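Long-range contacts in SAG family member (Sag19) (Eimeria tenella, PDB 6ZZB), which is of unknown function but belongs to a family of parasite surface antigens, probably sharing the fold of the CAP proteins: residues Pro43-Glu48 and Ala195-Lys200; Thr50-Ala55 and Thr134-Asn139; Val102-Ser107 and His203-Cys208; Lys122-Val127 and Phe207-Asp212. All coordinates share one frame; numbering follows the deposited sequence. Where two conformers were deposited one is given.

Contact 1: Pro43-Glu48 and Ala195-Lys200; sequences PPQADE and ATKDCK
The carboxylates of D198 and D47 carry the polar part of this contact, reaching Q45 and K197. On D198, OD1 takes the backbone N-H of Q45 on its syn side, with N 2.9 Å from OD1 and 25° out of the carboxylate plane; P44 CA sits beside the same oxygen. OD2 accepts a hydrogen bond from a water at 2.7 Å, and that water also donates to P43 O. The side-chain amide of Q45 lies only 26° from the D198 plane. On D47, OD1 is met from the syn side by K197 NZ at 2.9 Å, a salt bridge, while K197 CD packs 3.6 Å from D47 CG. K197 gets there with CG between its own backbone N and carbonyl carbon (chi1 64°) and the rest of the chain extended, running beside Q45.

The backbones themselves pair as antiparallel strands. D47 and A195 exchange both bonds of a hydrogen-bonded pair, D47 N to A195 O 2.9 Å and A195 N to D47 O 3.0 Å; K197 N continues the pairing by donating to Q45 O at 2.9 Å. A46 and T196 form the non-hydrogen-bonded pair, and both touch helix 97-105, while T196 OG1 is hydrogen-bonded to D204 OD1. P44 CB rests 4.0 Å from the sulfur of C199, which a disulfide joins to C112.

The chemistry is therefore two-sided: apolar packing toward the helix, and on the other flank carboxylates that probably help fix the edge strand by gripping an N-H and an ammonium group.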
loop_
_atom_site.group_PDB
_atom_site.type_symbol
_atom_site.label_atom_id
_atom_site.label_comp_id
_atom_site.label_asym_id
_atom_site.label_seq_id
_atom_site.Cartn_x
_atom_site.Cartn_y
_atom_site.Cartn_z
ATOM N N PRO A 43 -7.522 20.970 2.908
ATOM C CA PRO A 43 -7.150 19.559 3.014
ATOM C C PRO A 43 -5.767 19.420 3.627
ATOM O O PRO A 43 -4.929 20.333 3.584
ATOM C CB PRO A 43 -7.136 19.115 1.550
ATOM C CG PRO A 43 -6.644 20.332 0.825
ATOM C CD PRO A 43 -7.293 21.504 1.557
ATOM N N PRO A 44 -5.450 18.225 4.153
ATOM C CA PRO A 44 -4.089 17.911 4.537
ATOM C C PRO A 44 -3.217 17.917 3.279
ATOM O O PRO A 44 -3.721 17.797 2.178
ATOM C CB PRO A 44 -4.188 16.513 5.122
ATOM C CG PRO A 44 -5.354 15.900 4.400
ATOM C CD PRO A 44 -6.325 17.047 4.222
ATOM N N GLN A 45 -1.937 18.094 3.515
ATOM C CA GLN A 45 -0.911 18.052 2.459
ATOM C C GLN A 45 -0.106 16.772 2.596
ATOM O O GLN A 45 0.029 16.250 3.703
ATOM C CB GLN A 45 -0.005 19.270 2.573
ATOM C CG GLN A 45 -0.703 20.570 2.191
ATOM C CD GLN A 45 0.310 21.653 1.909
ATOM O OE1 GLN A 45 1.230 21.880 2.689
ATOM N NE2 GLN A 45 0.180 22.283 0.755
ATOM N N ALA A 46 0.403 16.284 1.485
ATOM C CA ALA A 46 1.216 15.052 1.472
ATOM C C ALA A 46 2.596 15.361 0.899
ATOM O O ALA A 46 2.698 16.191 0.017
ATOM C CB ALA A 46 0.534 13.965 0.680
ATOM N N ASP A 47 3.580 14.634 1.388
ATOM C CA ASP A 47 4.986 14.640 0.917
ATOM C C ASP A 47 5.245 13.307 0.234
ATOM O O ASP A 47 4.736 12.270 0.680
ATOM C CB ASP A 47 5.992 14.824 2.060
ATOM C CG ASP A 47 6.254 16.278 2.400
ATOM O OD1 ASP A 47 5.533 17.142 1.848
ATOM O OD2 ASP A 47 7.173 16.523 3.203
ATOM N N GLU A 48 6.078 13.343 -0.780
ATOM C CA GLU A 48 6.595 12.128 -1.436
ATOM C C GLU A 48 7.524 11.412 -0.453
ATOM O O GLU A 48 8.270 12.053 0.285
ATOM C CB GLU A 48 7.291 12.619 -2.706
ATOM C CG GLU A 48 7.903 11.557 -3.560
ATOM C CD GLU A 48 9.405 11.406 -3.402
ATOM O OE1 GLU A 48 9.918 11.706 -2.309
ATOM O OE2 GLU A 48 10.050 11.031 -4.401
ATOM N N ALA A 195 2.857 10.328 1.955
ATOM C CA ALA A 195 2.108 10.331 3.223
ATOM C C ALA A 195 1.617 11.730 3.506
ATOM O O ALA A 195 2.350 12.711 3.251
ATOM C CB ALA A 195 2.956 9.858 4.359
ATOM N N THR A 196 0.422 11.832 4.049
ATOM C CA THR A 196 0.020 13.132 4.615
ATOM C C THR A 196 0.918 13.479 5.796
ATOM O O THR A 196 1.406 12.597 6.502
ATOM C CB THR A 196 -1.460 13.144 4.982
ATOM O OG1 THR A 196 -1.730 12.207 6.012
ATOM C CG2 THR A 196 -2.341 12.876 3.781
ATOM N N LYS A 197 1.140 14.785 5.979
ATOM C CA LYS A 197 2.175 15.232 6.935
ATOM C C LYS A 197 1.606 16.140 8.019
ATOM O O LYS A 197 2.319 16.348 9.002
ATOM C CB LYS A 197 3.305 15.953 6.197
ATOM C CG LYS A 197 2.923 17.250 5.503
ATOM C CD LYS A 197 4.078 17.941 4.792
ATOM C CE LYS A 197 3.575 18.999 3.841
ATOM N NZ LYS A 197 4.676 19.606 3.061
ATOM N N ASP A 198 0.382 16.639 7.891
ATOM C CA ASP A 198 -0.034 17.799 8.720
ATOM C C ASP A 198 -1.452 17.620 9.270
ATOM O O ASP A 198 -1.996 18.610 9.803
ATOM C CB ASP A 198 0.137 19.091 7.936
ATOM C CG ASP A 198 -0.733 19.203 6.711
ATOM O OD1 ASP A 198 -1.380 18.175 6.353
ATOM O OD2 ASP A 198 -0.770 20.295 6.108
ATOM N N CYS A 199 -2.049 16.432 9.231
ATOM C CA CYS A 199 -3.337 16.209 9.938
ATOM C C CYS A 199 -3.232 16.737 11.376
ATOM O O CYS A 199 -2.255 16.437 12.090
ATOM C CB CYS A 199 -3.698 14.736 9.973
ATOM S SG CYS A 199 -4.146 14.097 8.332
ATOM N N LYS A 200 -4.242 17.482 11.797
ATOM C CA LYS A 200 -4.286 18.065 13.173
ATOM C C LYS A 200 -5.059 17.183 14.137
ATOM O O LYS A 200 -5.066 17.478 15.348
ATOM C CB LYS A 200 -4.928 19.446 13.112
ATOM C CG LYS A 200 -4.167 20.444 12.285
ATOM C CD LYS A 200 -4.829 21.799 12.322
ATOM C CE LYS A 200 -4.189 22.806 11.407
ATOM N NZ LYS A 200 -2.786 23.062 11.810
HETATM O O HOH W 1 -2.911 21.517 5.133
#

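Contact 2: Thr50-Ala55 and Thr134-Asn139; sequences TEDCLA and TEFNCN
F136 reaches across to D52 and C53 with the outer rim of its ring. From CB the side chain leaves with CG anti to the backbone N, and CD2 comes first, 3.7 Å from D52 OD2. CE2 is nearer, 3.2 Å from the same oxygen, which lies near the ring plane. The two side chains meet tip to tip, with carboxylate and ring planes 42° apart. Because OD2 lies at the ring edge, a charged carboxylate would probably be drawn to the ring hydrogens. At CZ the neighbour is C53 SG, 4.2 Å away and also at the edge, its direction from the ring centre 84° off the normal: a sulfur-aromatic contact. Over one face of the ring, toward the rim, stands C138 N.

C53 SG belongs to the disulfide with C138, with SG to SG 2.0 Å and a chi3 of 106°. It staples the beginning of helix 50-61 to the beginning of helix 138-155, whose N-cap is N137, with OD1 accepting from A140 N. C138 presents SG anti to its backbone N, and its CB also touches D52 OD2 at 3.5 Å. L206 of strand 203-211 touches both F136 and C138, and A195 of strand 190-196 touches F136, so the ring lies between the helix starts and the sheet.

Water bridges the two backbones. One molecule donates to D52 O at 2.9 Å and accepts from N139 N at 3.2 Å; a second also donates to D52 O.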
loop_
_atom_site.group_PDB
_atom_site.type_symbol
_atom_site.label_atom_id
_atom_site.label_comp_id
_atom_site.label_asym_id
_atom_site.label_seq_id
_atom_site.Cartn_x
_atom_site.Cartn_y
_atom_site.Cartn_z
ATOM N N THR A 50 8.964 8.043 -1.420
ATOM C CA THR A 50 9.503 6.863 -2.100
ATOM C C THR A 50 10.931 6.608 -1.645
ATOM O O THR A 50 11.277 5.472 -1.306
ATOM C CB THR A 50 9.437 6.994 -3.609
ATOM O OG1 THR A 50 8.078 7.350 -3.938
ATOM C CG2 THR A 50 9.903 5.733 -4.296
ATOM N N GLU A 51 11.767 7.635 -1.597
ATOM C CA GLU A 51 13.168 7.408 -1.167
ATOM C C GLU A 51 13.234 6.999 0.308
ATOM O O GLU A 51 14.237 6.391 0.706
ATOM C CB GLU A 51 14.004 8.668 -1.392
ATOM C CG GLU A 51 14.237 9.006 -2.843
ATOM C CD GLU A 51 13.135 9.750 -3.556
ATOM O OE1 GLU A 51 12.173 10.183 -2.887
ATOM O OE2 GLU A 51 13.235 9.879 -4.779
ATOM N N ASP A 52 12.284 7.401 1.132
ATOM C CA ASP A 52 12.276 7.027 2.557
ATOM C C ASP A 52 11.854 5.571 2.726
ATOM O O ASP A 52 12.147 5.009 3.811
ATOM C CB ASP A 52 11.351 7.939 3.352
ATOM C CG ASP A 52 11.706 7.945 4.821
ATOM O OD1 ASP A 52 12.906 8.149 5.129
ATOM O OD2 ASP A 52 10.820 7.644 5.653
ATOM N N CYS A 53 11.139 5.005 1.775
ATOM C CA CYS A 53 10.491 3.675 1.920
ATOM C C CYS A 53 11.171 2.602 1.069
ATOM O O CYS A 53 10.947 1.408 1.340
ATOM C CB CYS A 53 9.027 3.774 1.518
ATOM S SG CYS A 53 8.026 4.866 2.561
ATOM N N LEU A 54 11.922 2.939 0.009
ATOM C CA LEU A 54 12.328 1.924 -0.994
ATOM C C LEU A 54 13.333 0.946 -0.362
ATOM O O LEU A 54 13.253 -0.224 -0.716
ATOM C CB LEU A 54 12.887 2.639 -2.227
ATOM C CG LEU A 54 12.982 1.845 -3.519
ATOM C CD1 LEU A 54 11.695 1.129 -3.859
ATOM C CD2 LEU A 54 13.379 2.792 -4.655
ATOM N N ALA A 55 14.179 1.394 0.551
ATOM C CA ALA A 55 15.173 0.502 1.201
ATOM C C ALA A 55 14.450 -0.619 1.945
ATOM O O ALA A 55 14.835 -1.788 1.754
ATOM C CB ALA A 55 16.079 1.268 2.129
ATOM N N THR A 134 2.182 11.448 15.739
ATOM C CA THR A 134 3.389 10.582 15.719
ATOM C C THR A 134 4.343 11.019 14.605
ATOM O O THR A 134 3.873 11.569 13.589
ATOM C CB THR A 134 3.006 9.107 15.606
ATOM O OG1 THR A 134 2.440 8.945 14.306
ATOM C CG2 THR A 134 2.048 8.651 16.683
ATOM N N GLU A 135 5.636 10.747 14.769
ATOM C CA GLU A 135 6.671 10.987 13.736
ATOM C C GLU A 135 6.562 9.892 12.662
ATOM O O GLU A 135 6.436 8.708 13.046
ATOM C CB GLU A 135 8.066 11.005 14.358
ATOM C CG GLU A 135 9.131 11.517 13.415
ATOM C CD GLU A 135 10.536 11.440 13.976
ATOM O OE1 GLU A 135 10.671 11.294 15.211
ATOM O OE2 GLU A 135 11.488 11.516 13.176
ATOM N N PHE A 136 6.622 10.274 11.382
ATOM C CA PHE A 136 6.605 9.329 10.229
ATOM C C PHE A 136 7.914 8.547 10.212
ATOM O O PHE A 136 8.989 9.177 10.180
ATOM C CB PHE A 136 6.455 10.062 8.889
ATOM C CG PHE A 136 6.495 9.155 7.689
ATOM C CD1 PHE A 136 5.373 8.429 7.329
ATOM C CD2 PHE A 136 7.635 8.979 6.928
ATOM C CE1 PHE A 136 5.384 7.561 6.262
ATOM C CE2 PHE A 136 7.652 8.130 5.847
ATOM C CZ PHE A 136 6.518 7.424 5.498
ATOM N N ASN A 137 7.852 7.204 10.208
ATOM C CA ASN A 137 9.032 6.320 10.111
ATOM C C ASN A 137 8.669 5.205 9.124
ATOM O O ASN A 137 7.943 4.294 9.538
ATOM C CB ASN A 137 9.402 5.811 11.503
ATOM C CG ASN A 137 10.572 4.855 11.533
ATOM O OD1 ASN A 137 11.026 4.350 10.508
ATOM N ND2 ASN A 137 11.102 4.651 12.733
ATOM N N CYS A 138 9.059 5.337 7.876
ATOM C CA CYS A 138 8.592 4.385 6.830
ATOM C C CYS A 138 9.088 2.982 7.191
ATOM O O CYS A 138 8.328 2.007 7.052
ATOM C CB CYS A 138 9.027 4.699 5.407
ATOM S SG CYS A 138 7.914 3.820 4.282
ATOM N N ASN A 139 10.333 2.842 7.640
ATOM C CA ASN A 139 10.906 1.537 8.050
ATOM C C ASN A 139 10.033 0.879 9.102
ATOM O O ASN A 139 9.652 -0.314 8.912
ATOM C CB ASN A 139 12.303 1.693 8.631
ATOM C CG ASN A 139 13.280 1.963 7.524
ATOM O OD1 ASN A 139 12.880 2.034 6.369
ATOM N ND2 ASN A 139 14.542 2.117 7.866
HETATM O O HOH W 2 13.412 2.479 3.718
HETATM O O HOH W 3 12.449 5.065 6.711
#

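Contact 3: Val102-Ser107 and His203-Cys208; sequences VTLAGS and HDVLFC. With SO4 (sulfate ion), chain C.
The last turn of helix 97-105 packs on the 203-208 part of strand 203-211, with A105 CA 5.6 Å from V205 CA, and ends at A105; G106, just past it, leaves helical geometry with a positive phi. V205 fills the middle of the contact and uses both its branches. CG1, anti to the backbone N (chi1 177°), packs 4.0 Å from L104 CB, the two side chains crossing at about a right angle. CG2 turns to the other side and meets A105 CA at 3.8 Å. Farther along the strand, L104 CD1 touches F207 CD1 at 3.9 Å, and these side chains too cross at about a right angle. At the other end A105 CB lies 4.2 Å from H203 O, a buried oxygen that has no partner in the model. The H203 ring leads away to a sulfate ion, probably from the crystallisation liquor; ND1 to O4 is modelled at 2.5 Å, doubtfully short for a hydrogen bond.

This is plain apolar packing of a helix on a sheet. Strand 203-211 runs between strands 190-196 and 126-131, and the same helix turn also covers T196 of the former through V102 and A105, while L104 O accepts from S114 OG in the loop beyond.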
loop_
_atom_site.group_PDB
_atom_site.type_symbol
_atom_site.label_atom_id
_atom_site.label_comp_id
_atom_site.label_asym_id
_atom_site.label_seq_id
_atom_site.Cartn_x
_atom_site.Cartn_y
_atom_site.Cartn_z
ATOM N N VAL A 102 -3.903 11.999 0.380
ATOM C CA VAL A 102 -4.814 13.099 0.820
ATOM C C VAL A 102 -6.267 12.619 0.701
ATOM O O VAL A 102 -7.067 12.813 1.627
ATOM C CB VAL A 102 -4.541 14.385 0.040
ATOM C CG1 VAL A 102 -5.661 15.416 0.263
ATOM C CG2 VAL A 102 -3.165 14.940 0.389
ATOM N N THR A 103 -6.635 12.038 -0.424
ATOM C CA THR A 103 -8.007 11.535 -0.630
ATOM C C THR A 103 -8.392 10.584 0.495
ATOM O O THR A 103 -9.546 10.606 0.982
ATOM C CB THR A 103 -8.164 10.860 -2.004
ATOM O OG1 THR A 103 -7.895 11.856 -2.998
ATOM C CG2 THR A 103 -9.533 10.245 -2.203
ATOM N N LEU A 104 -7.504 9.680 0.887
ATOM C CA LEU A 104 -7.749 8.658 1.916
ATOM C C LEU A 104 -7.800 9.281 3.316
ATOM O O LEU A 104 -8.593 8.777 4.139
ATOM C CB LEU A 104 -6.661 7.584 1.845
ATOM C CG LEU A 104 -6.679 6.728 0.577
ATOM C CD1 LEU A 104 -5.474 5.818 0.552
ATOM C CD2 LEU A 104 -7.943 5.892 0.467
ATOM N N ALA A 105 -6.978 10.278 3.617
ATOM C CA ALA A 105 -6.923 10.868 4.981
ATOM C C ALA A 105 -8.170 11.704 5.252
ATOM O O ALA A 105 -8.663 11.657 6.407
ATOM C CB ALA A 105 -5.713 11.739 5.124
ATOM N N GLY A 106 -8.704 12.344 4.238
ATOM C CA GLY A 106 -9.856 13.250 4.342
ATOM C C GLY A 106 -9.558 14.612 3.794
ATOM O O GLY A 106 -8.388 14.981 3.624
ATOM N N SER A 107 -10.601 15.410 3.576
ATOM C CA SER A 107 -10.504 16.716 2.876
ATOM C C SER A 107 -10.378 17.872 3.873
ATOM O O SER A 107 -10.261 19.008 3.380
ATOM C CB SER A 107 -11.673 16.913 1.961
ATOM O OG SER A 107 -11.562 16.076 0.821
ATOM N N HIS A 203 -5.967 10.261 11.726
ATOM C CA HIS A 203 -4.760 9.545 11.270
ATOM C C HIS A 203 -4.305 10.153 9.952
ATOM O O HIS A 203 -5.102 10.299 9.021
ATOM C CB HIS A 203 -5.039 8.049 11.123
ATOM C CG HIS A 203 -5.047 7.300 12.420
ATOM N ND1 HIS A 203 -5.945 7.566 13.432
ATOM C CD2 HIS A 203 -4.235 6.335 12.867
ATOM C CE1 HIS A 203 -5.697 6.750 14.435
ATOM N NE2 HIS A 203 -4.664 5.989 14.128
ATOM N N ASP A 204 -3.021 10.447 9.881
ATOM C CA ASP A 204 -2.335 10.592 8.580
ATOM C C ASP A 204 -2.374 9.235 7.868
ATOM O O ASP A 204 -2.577 8.185 8.491
ATOM C CB ASP A 204 -0.911 11.099 8.762
ATOM C CG ASP A 204 -0.822 12.551 9.168
ATOM O OD1 ASP A 204 -1.219 13.409 8.388
ATOM O OD2 ASP A 204 -0.331 12.797 10.332
ATOM N N VAL A 205 -2.114 9.279 6.576
ATOM C CA VAL A 205 -2.104 8.056 5.731
ATOM C C VAL A 205 -0.820 8.012 4.903
ATOM O O VAL A 205 -0.508 8.988 4.210
ATOM C CB VAL A 205 -3.326 7.981 4.808
ATOM C CG1 VAL A 205 -3.296 6.769 3.894
ATOM C CG2 VAL A 205 -4.602 7.946 5.649
ATOM N N LEU A 206 -0.151 6.868 4.920
ATOM C CA LEU A 206 0.884 6.472 3.946
ATOM C C LEU A 206 0.228 5.633 2.878
ATOM O O LEU A 206 -0.439 4.627 3.213
ATOM C CB LEU A 206 1.976 5.690 4.662
ATOM C CG LEU A 206 2.998 4.993 3.762
ATOM C CD1 LEU A 206 3.830 5.988 2.985
ATOM C CD2 LEU A 206 3.896 4.115 4.597
ATOM N N PHE A 207 0.450 5.993 1.626
ATOM C CA PHE A 207 -0.020 5.222 0.465
ATOM C C PHE A 207 1.162 4.951 -0.433
ATOM O O PHE A 207 1.865 5.899 -0.799
ATOM C CB PHE A 207 -1.095 5.980 -0.294
ATOM C CG PHE A 207 -1.623 5.240 -1.487
ATOM C CD1 PHE A 207 -2.439 4.143 -1.281
ATOM C CD2 PHE A 207 -1.323 5.617 -2.789
ATOM C CE1 PHE A 207 -2.935 3.432 -2.366
ATOM C CE2 PHE A 207 -1.793 4.865 -3.856
ATOM C CZ PHE A 207 -2.604 3.801 -3.634
ATOM N N CYS A 208 1.345 3.707 -0.831
ATOM C CA CYS A 208 2.342 3.343 -1.855
ATOM C C CYS A 208 1.627 2.675 -3.016
ATOM O O CYS A 208 0.945 1.653 -2.824
ATOM C CB CYS A 208 3.399 2.413 -1.305
ATOM S SG CYS A 208 4.432 3.049 0.027
HETATM S S SO4 C . -9.361 8.334 14.505
HETATM O O1 SO4 C . -10.149 8.752 13.364
HETATM O O2 SO4 C . -9.480 6.901 14.664
HETATM O O3 SO4 C . -9.848 8.997 15.694
HETATM O O4 SO4 C . -7.973 8.683 14.305
#

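Contact 4: Lys122-Val127 and Phe207-Asp212; sequences KYPGLV and FCYFID
V127 and F207 cross obliquely on one face of the sheet, with V127 CG2 in the plane of the F207 ring and 3.8 Å from CD1. The chain before V127 continues along the same side of the ring, to CE1 and CZ: Y123 O lies at the edge, 3.6 Å from CE1, and Y123 CB approaches CZ. L126 and C208 share the other face, where L126 CD2 packs on the C208 sulfur. There L126 CB meets the edge of the F210 ring, 3.8 Å from CE1, and L126 N lies in the ring's plane. CG of F210 stands beside its backbone N (chi1 -63°), which starts the ring toward L126.

P124 and Y209 lie side by side, pointing the same way. P124 O comes 3.2 Å from Y209 CD1, and it also accepts a hydrogen bond from a water at 2.8 Å; that water accepts one from F210 N at 2.8 Å and stands over one face of the Y209 ring, toward its rim. In this way water carries the link between the backbones past the end of direct pairing. The direct pairing is antiparallel: L126 N donates to C208 O at 2.9 Å, and C208 N returns a bond to L126 O. G125, lacking a side chain, brings its CA to 3.2 Å from C208 O.

The contact is buried near the centre of the chain. Helix 97-105 covers Y123 and F207; helix 77-86 covers Y209, whose hydroxyl is hydrogen-bonded to S83 OG; helix 175-183 closes over P124, L126 and F210. Strand 190-196 pairs along the far edge of 203-211, and its C193 forms the disulfide with C208.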
loop_
_atom_site.group_PDB
_atom_site.type_symbol
_atom_site.label_atom_id
_atom_site.label_comp_id
_atom_site.label_asym_id
_atom_site.label_seq_id
_atom_site.Cartn_x
_atom_site.Cartn_y
_atom_site.Cartn_z
ATOM N N LYS A 122 -10.440 0.837 -3.297
ATOM C CA LYS A 122 -10.588 1.599 -4.546
ATOM C C LYS A 122 -9.212 1.815 -5.191
ATOM O O LYS A 122 -9.057 1.524 -6.389
ATOM C CB LYS A 122 -11.272 2.946 -4.323
ATOM C CG LYS A 122 -11.322 3.829 -5.543
ATOM C CD LYS A 122 -12.200 5.028 -5.317
ATOM C CE LYS A 122 -12.362 5.881 -6.534
ATOM N NZ LYS A 122 -13.489 6.814 -6.274
ATOM N N TYR A 123 -8.261 2.368 -4.456
ATOM C CA TYR A 123 -6.910 2.720 -4.956
ATOM C C TYR A 123 -5.999 1.567 -4.586
ATOM O O TYR A 123 -5.723 1.384 -3.404
ATOM C CB TYR A 123 -6.429 4.043 -4.360
ATOM C CG TYR A 123 -7.335 5.189 -4.726
ATOM C CD1 TYR A 123 -7.233 5.790 -5.968
ATOM C CD2 TYR A 123 -8.262 5.694 -3.832
ATOM C CE1 TYR A 123 -8.059 6.835 -6.333
ATOM C CE2 TYR A 123 -9.109 6.728 -4.178
ATOM C CZ TYR A 123 -8.984 7.307 -5.420
ATOM O OH TYR A 123 -9.834 8.316 -5.768
ATOM N N PRO A 124 -5.579 0.720 -5.551
ATOM C CA PRO A 124 -4.778 -0.447 -5.210
ATOM C C PRO A 124 -3.377 -0.038 -4.785
ATOM O O PRO A 124 -2.721 0.725 -5.500
ATOM C CB PRO A 124 -4.746 -1.276 -6.490
ATOM C CG PRO A 124 -5.080 -0.330 -7.585
ATOM C CD PRO A 124 -5.860 0.816 -6.994
ATOM N N GLY A 125 -2.970 -0.460 -3.615
ATOM C CA GLY A 125 -1.625 -0.231 -3.130
ATOM C C GLY A 125 -1.529 -0.550 -1.672
ATOM O O GLY A 125 -2.473 -1.111 -1.077
ATOM N N LEU A 126 -0.388 -0.236 -1.091
ATOM C CA LEU A 126 -0.148 -0.313 0.364
ATOM C C LEU A 126 -0.780 0.896 1.035
ATOM O O LEU A 126 -0.613 2.028 0.565
ATOM C CB LEU A 126 1.350 -0.423 0.633
ATOM C CG LEU A 126 1.801 -0.326 2.087
ATOM C CD1 LEU A 126 3.065 -1.151 2.286
ATOM C CD2 LEU A 126 1.991 1.136 2.496
ATOM N N VAL A 127 -1.501 0.642 2.119
ATOM C CA VAL A 127 -2.178 1.698 2.894
ATOM C C VAL A 127 -1.822 1.518 4.354
ATOM O O VAL A 127 -2.143 0.463 4.914
ATOM C CB VAL A 127 -3.695 1.651 2.688
ATOM C CG1 VAL A 127 -4.407 2.730 3.470
ATOM C CG2 VAL A 127 -4.041 1.721 1.227
ATOM N N PHE A 207 0.450 5.993 1.626
ATOM C CA PHE A 207 -0.020 5.222 0.465
ATOM C C PHE A 207 1.162 4.951 -0.433
ATOM O O PHE A 207 1.865 5.899 -0.799
ATOM C CB PHE A 207 -1.095 5.980 -0.294
ATOM C CG PHE A 207 -1.623 5.240 -1.487
ATOM C CD1 PHE A 207 -2.439 4.143 -1.281
ATOM C CD2 PHE A 207 -1.323 5.617 -2.789
ATOM C CE1 PHE A 207 -2.935 3.432 -2.366
ATOM C CE2 PHE A 207 -1.793 4.865 -3.856
ATOM C CZ PHE A 207 -2.604 3.801 -3.634
ATOM N N CYS A 208 1.345 3.707 -0.831
ATOM C CA CYS A 208 2.342 3.343 -1.855
ATOM C C CYS A 208 1.627 2.675 -3.016
ATOM O O CYS A 208 0.945 1.653 -2.824
ATOM C CB CYS A 208 3.399 2.413 -1.305
ATOM S SG CYS A 208 4.432 3.049 0.027
ATOM N N TYR A 209 1.819 3.217 -4.209
ATOM C CA TYR A 209 1.251 2.682 -5.446
ATOM C C TYR A 209 2.311 1.855 -6.154
ATOM O O TYR A 209 3.405 2.375 -6.425
ATOM C CB TYR A 209 0.763 3.796 -6.378
ATOM C CG TYR A 209 0.031 3.230 -7.559
ATOM C CD1 TYR A 209 -1.267 2.803 -7.409
ATOM C CD2 TYR A 209 0.613 3.052 -8.798
ATOM C CE1 TYR A 209 -1.958 2.194 -8.427
ATOM C CE2 TYR A 209 -0.078 2.492 -9.843
ATOM C CZ TYR A 209 -1.384 2.081 -9.670
ATOM O OH TYR A 209 -2.100 1.536 -10.688
ATOM N N PHE A 210 1.982 0.605 -6.443
ATOM C CA PHE A 210 2.867 -0.333 -7.149
ATOM C C PHE A 210 2.409 -0.465 -8.597
ATOM O O PHE A 210 1.232 -0.639 -8.863
ATOM C CB PHE A 210 2.840 -1.694 -6.459
ATOM C CG PHE A 210 3.369 -1.659 -5.048
ATOM C CD1 PHE A 210 2.572 -1.218 -3.990
ATOM C CD2 PHE A 210 4.663 -2.055 -4.752
ATOM C CE1 PHE A 210 3.055 -1.163 -2.701
ATOM C CE2 PHE A 210 5.142 -2.019 -3.449
ATOM C CZ PHE A 210 4.344 -1.574 -2.420
ATOM N N ILE A 211 3.378 -0.396 -9.518
ATOM C CA ILE A 211 3.165 -0.672 -10.954
ATOM C C ILE A 211 3.815 -2.022 -11.200
ATOM O O ILE A 211 5.016 -2.136 -10.954
ATOM C CB ILE A 211 3.768 0.441 -11.822
ATOM C CG1 ILE A 211 3.237 1.819 -11.433
ATOM C CG2 ILE A 211 3.557 0.125 -13.307
ATOM C CD1 ILE A 211 3.790 2.938 -12.291
ATOM N N ASP A 212 3.049 -3.042 -11.634
ATOM C CA ASP A 212 1.632 -3.058 -11.930
ATOM C C ASP A 212 0.856 -3.436 -10.682
ATOM O O ASP A 212 1.360 -4.206 -9.878
ATOM C CB ASP A 212 1.333 -4.111 -13.002
ATOM C CG ASP A 212 1.929 -3.742 -14.340
ATOM O OD1 ASP A 212 1.760 -2.586 -14.752
ATOM O OD2 ASP A 212 2.521 -4.645 -14.958
HETATM O O HOH W 4 -0.515 -0.652 -6.578
#

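From the N terminus, strand 46-48 opens the longest loop, closed by contact 1 at 195-200. Helix 50-61 follows at once, and contact 2 joins it to the start of helix 138-155, nested inside that loop. Contacts 3 and 4 start later, from helix 97-105 and strand 126-131, and both end on strand 203-211, sharing F207 and C208; each crosses contacts 1 and 2. Contacts 1 and 3 meet side by side, their centres about 7 Å apart, where strands 190-196 and 203-211 pair. Contact 2 touches contact 1 through F136, and contact 3 through F136 and C138. Together they add strand 46-48 to the mixed sheet, pin helix 97-105 on it and join helices 50-61 and 138-155.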